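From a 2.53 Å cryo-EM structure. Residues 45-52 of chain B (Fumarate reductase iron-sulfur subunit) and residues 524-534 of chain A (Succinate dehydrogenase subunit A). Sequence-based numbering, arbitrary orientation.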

# COMPACT_ATOMS: atom_id res chain seq x y z
N THR B 45 2.52 -16.57 23.91
CA THR B 45 2.91 -17.40 22.78
C THR B 45 4.08 -16.75 22.05
O THR B 45 3.90 -16.11 21.01
CB THR B 45 1.74 -17.62 21.81
OG1 THR B 45 1.40 -16.38 21.19
CG2 THR B 45 0.53 -18.15 22.56
N PRO B 46 5.30 -16.91 22.57
CA PRO B 46 6.46 -16.27 21.92
C PRO B 46 6.72 -16.74 20.50
O PRO B 46 7.25 -15.97 19.69
CB PRO B 46 7.63 -16.63 22.85
CG PRO B 46 7.01 -17.16 24.10
CD PRO B 46 5.70 -17.74 23.71
N ASP B 47 6.36 -17.98 20.18
CA ASP B 47 6.67 -18.58 18.89
C ASP B 47 5.48 -18.56 17.93
O ASP B 47 5.44 -19.35 16.98
CB ASP B 47 7.15 -20.02 19.08
CG ASP B 47 6.20 -20.84 19.91
OD1 ASP B 47 5.38 -20.24 20.64
OD2 ASP B 47 6.25 -22.08 19.83
N LEU B 48 4.51 -17.68 18.15
CA LEU B 48 3.34 -17.59 17.28
C LEU B 48 3.69 -16.88 15.98
O LEU B 48 4.27 -15.79 16.00
CB LEU B 48 2.20 -16.87 18.00
CG LEU B 48 1.01 -16.44 17.15
CD1 LEU B 48 0.12 -17.62 16.88
CD2 LEU B 48 0.24 -15.34 17.86
N ALA B 49 3.30 -17.48 14.86
CA ALA B 49 3.67 -17.00 13.53
C ALA B 49 2.71 -15.92 13.05
O ALA B 49 1.50 -16.13 13.03
CB ALA B 49 3.68 -18.17 12.56
N VAL B 50 3.24 -14.75 12.67
CA VAL B 50 2.39 -13.60 12.37
C VAL B 50 2.66 -12.97 11.00
O VAL B 50 1.75 -12.86 10.18
CB VAL B 50 2.50 -12.53 13.47
CG1 VAL B 50 1.59 -11.36 13.16
CG2 VAL B 50 2.14 -13.12 14.80
N ARG B 51 3.91 -12.56 10.75
CA ARG B 51 4.31 -11.87 9.51
C ARG B 51 3.61 -10.52 9.35
O ARG B 51 2.69 -10.34 8.55
CB ARG B 51 4.08 -12.73 8.27
CG ARG B 51 4.67 -12.10 7.02
CD ARG B 51 3.99 -12.54 5.75
NE ARG B 51 4.65 -13.70 5.16
CZ ARG B 51 4.02 -14.63 4.44
NH1 ARG B 51 2.72 -14.53 4.22
NH2 ARG B 51 4.70 -15.65 3.95
N TRP B 52 4.04 -9.57 10.17
CA TRP B 52 3.73 -8.16 9.98
C TRP B 52 5.01 -7.41 9.61
O TRP B 52 6.12 -7.87 9.90
CB TRP B 52 3.14 -7.54 11.25
CG TRP B 52 4.12 -7.53 12.37
CD1 TRP B 52 4.61 -8.61 13.04
CD2 TRP B 52 4.75 -6.38 12.95
NE1 TRP B 52 5.50 -8.21 14.00
CE2 TRP B 52 5.60 -6.84 13.97
CE3 TRP B 52 4.67 -5.01 12.70
CZ2 TRP B 52 6.37 -5.98 14.74
CZ3 TRP B 52 5.43 -4.16 13.47
CH2 TRP B 52 6.27 -4.64 14.48
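Chain A, residues 524-534: VEGGRVFNPGW

Two residues that face each other across this contact, Phe530(A) and Arg51(B), both have left-handed backbone angles although neither is glycine: phi/psi is 42/64 for Phe530(A) and 63/72 for Arg51(B). The phenyl ring of Phe530(A) presents its edge, not a face, to three consecutive residues of the partner. The methyl carbon CB of Ala49(B) lies 3.3 Å from CD2 of Phe530(A), the backbone N of Val50(B) is 3.5 Å from CE2 of Phe530(A), and the backbone N of Arg51(B) is 3.8 Å from CZ of Phe530(A). All three chain B atoms lie near the ring plane, so successive atoms of the ring edge, CD2, CE2 and CZ, lie against successive residues of chain B. The chi1 of Phe530(A) is t. Its CA-to-CB bond points sideways relative to chain B, but the end of the side chain comes nearer, which lets the ring reach a backbone whose paired CA, that of Ala49(B), is 6.4 Å from the CA of Phe530(A).

Neither segment forms a strand, and no clear hydrogen bond joins them; the 395 Å² buried between them is largely a matter of packing. The chain B stretch begins with a type I beta turn from Thr45(B) to Leu48(B), closed by a weak bond from Leu48(B) N to Thr45(B) O at 3.3 Å, and then continues in an irregular extended path through Leu48(B) and Ala49(B). The chain A stretch is loop or turn up to Asn531(A) and enters a helix at Pro532(A). The two run in opposite senses where they meet: Pro46(B) pairs with Gly533(A) at a CA-to-CA distance of 5.4 Å, Asp47(B) with Asn531(A) at 4.9 Å, and Ala49(B) with Phe530(A), so that the register falls along chain A as it rises along chain B.

The turn of chain B therefore sits against the start of the chain A helix. Asn531(A) occupies the N-cap position, where its OD1 accepts a weak capping bond from Gly533(A) N at 3.3 Å. Asn531(A) ND2 also donates to Gly527(A) O at 2.8 Å and, weakly, to Glu525(A) O at 3.4 Å, tying the side chain to the preceding loop. Asp47(B) packs beside this arrangement, its CB 3.2 Å from Asn531(A) OD1 and 3.8 Å from Glu525(A) O. The carbonyl O of Pro46(B) approaches the first turn of the helix, 3.4 Å from Gly533(A) N and 3.8 Å from CG of Pro532(A). CG of Pro532(A) also lies 3.1 Å from Leu48(B) O.

Gly526(A) passes the carboxylate of Asp47(B), with Gly526(A) CA 4.1 Å from Asp47(B) OD2. An ideal CB on Gly526(A) would lie 3.1 Å from OD2 of Asp47(B), a tight fit, and would also be jammed against the carbonyl O of Glu525(A); the backbone angles alone call for glycine. Gly533(A), by contrast, has room for a CB, which would point toward chain B.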

# COMPACT_ATOMS: atom_id res chain seq x y z
N VAL A 524 15.15 -19.20 24.07
CA VAL A 524 14.06 -19.19 23.11
C VAL A 524 13.32 -20.51 23.22
O VAL A 524 13.95 -21.58 23.21
CB VAL A 524 14.56 -18.94 21.68
CG1 VAL A 524 13.48 -19.25 20.67
CG2 VAL A 524 15.03 -17.51 21.53
N GLU A 525 12.00 -20.45 23.33
CA GLU A 525 11.16 -21.63 23.44
C GLU A 525 10.55 -21.95 22.08
O GLU A 525 10.05 -21.05 21.39
CB GLU A 525 10.05 -21.42 24.47
CG GLU A 525 10.42 -20.49 25.62
CD GLU A 525 11.52 -21.06 26.50
OE1 GLU A 525 11.61 -22.31 26.61
OE2 GLU A 525 12.29 -20.27 27.08
N GLY A 526 10.61 -23.22 21.69
CA GLY A 526 10.03 -23.64 20.43
C GLY A 526 11.05 -24.23 19.48
O GLY A 526 12.11 -24.69 19.90
N GLY A 527 10.73 -24.23 18.19
CA GLY A 527 11.63 -24.77 17.19
C GLY A 527 12.17 -23.72 16.25
O GLY A 527 12.28 -22.55 16.62
N ARG A 528 12.52 -24.13 15.04
CA ARG A 528 13.11 -23.23 14.06
C ARG A 528 12.15 -22.84 12.94
O ARG A 528 12.54 -22.09 12.04
CB ARG A 528 14.37 -23.86 13.46
CG ARG A 528 15.61 -23.63 14.29
CD ARG A 528 16.67 -24.67 14.02
NE ARG A 528 17.27 -24.50 12.70
CZ ARG A 528 18.33 -25.17 12.27
NH1 ARG A 528 18.81 -24.96 11.06
NH2 ARG A 528 18.91 -26.06 13.06
N VAL A 529 10.91 -23.32 12.98
CA VAL A 529 9.96 -23.07 11.89
C VAL A 529 9.29 -21.73 12.17
O VAL A 529 8.36 -21.63 12.97
CB VAL A 529 8.95 -24.21 11.76
CG1 VAL A 529 7.89 -23.86 10.72
CG2 VAL A 529 9.66 -25.49 11.39
N PHE A 530 9.78 -20.70 11.49
CA PHE A 530 9.29 -19.32 11.52
C PHE A 530 8.97 -18.90 12.96
O PHE A 530 7.82 -18.66 13.33
CB PHE A 530 8.09 -19.13 10.59
CG PHE A 530 7.60 -17.71 10.50
CD1 PHE A 530 8.31 -16.79 9.75
CD2 PHE A 530 6.49 -17.28 11.17
CE1 PHE A 530 7.90 -15.49 9.65
CE2 PHE A 530 6.08 -15.96 11.09
CZ PHE A 530 6.79 -15.07 10.32
N ASN A 531 10.01 -18.88 13.78
CA ASN A 531 9.90 -18.61 15.21
C ASN A 531 10.28 -17.16 15.49
O ASN A 531 11.48 -16.84 15.57
CB ASN A 531 10.80 -19.56 16.00
CG ASN A 531 10.53 -19.54 17.48
OD1 ASN A 531 9.84 -18.66 17.98
ND2 ASN A 531 11.07 -20.52 18.19
N PRO A 532 9.32 -16.25 15.63
CA PRO A 532 9.67 -14.83 15.80
C PRO A 532 10.39 -14.51 17.11
O PRO A 532 11.08 -13.49 17.17
CB PRO A 532 8.32 -14.11 15.72
CG PRO A 532 7.31 -15.15 16.00
CD PRO A 532 7.86 -16.45 15.55
N GLY A 533 10.25 -15.34 18.15
CA GLY A 533 11.04 -15.12 19.34
C GLY A 533 12.52 -15.37 19.10
O GLY A 533 13.37 -14.61 19.57
N TRP A 534 12.83 -16.41 18.33
CA TRP A 534 14.20 -16.67 17.92
C TRP A 534 14.74 -15.53 17.05
O TRP A 534 15.89 -15.10 17.21
CB TRP A 534 14.25 -18.01 17.18
CG TRP A 534 15.58 -18.39 16.61
CD1 TRP A 534 16.79 -18.26 17.21
CD2 TRP A 534 15.81 -19.00 15.34
NE1 TRP A 534 17.77 -18.74 16.38
CE2 TRP A 534 17.20 -19.20 15.23
CE3 TRP A 534 14.99 -19.39 14.28
CZ2 TRP A 534 17.78 -19.77 14.10
CZ3 TRP A 534 15.57 -19.96 13.17
CH2 TRP A 534 16.95 -20.14 13.08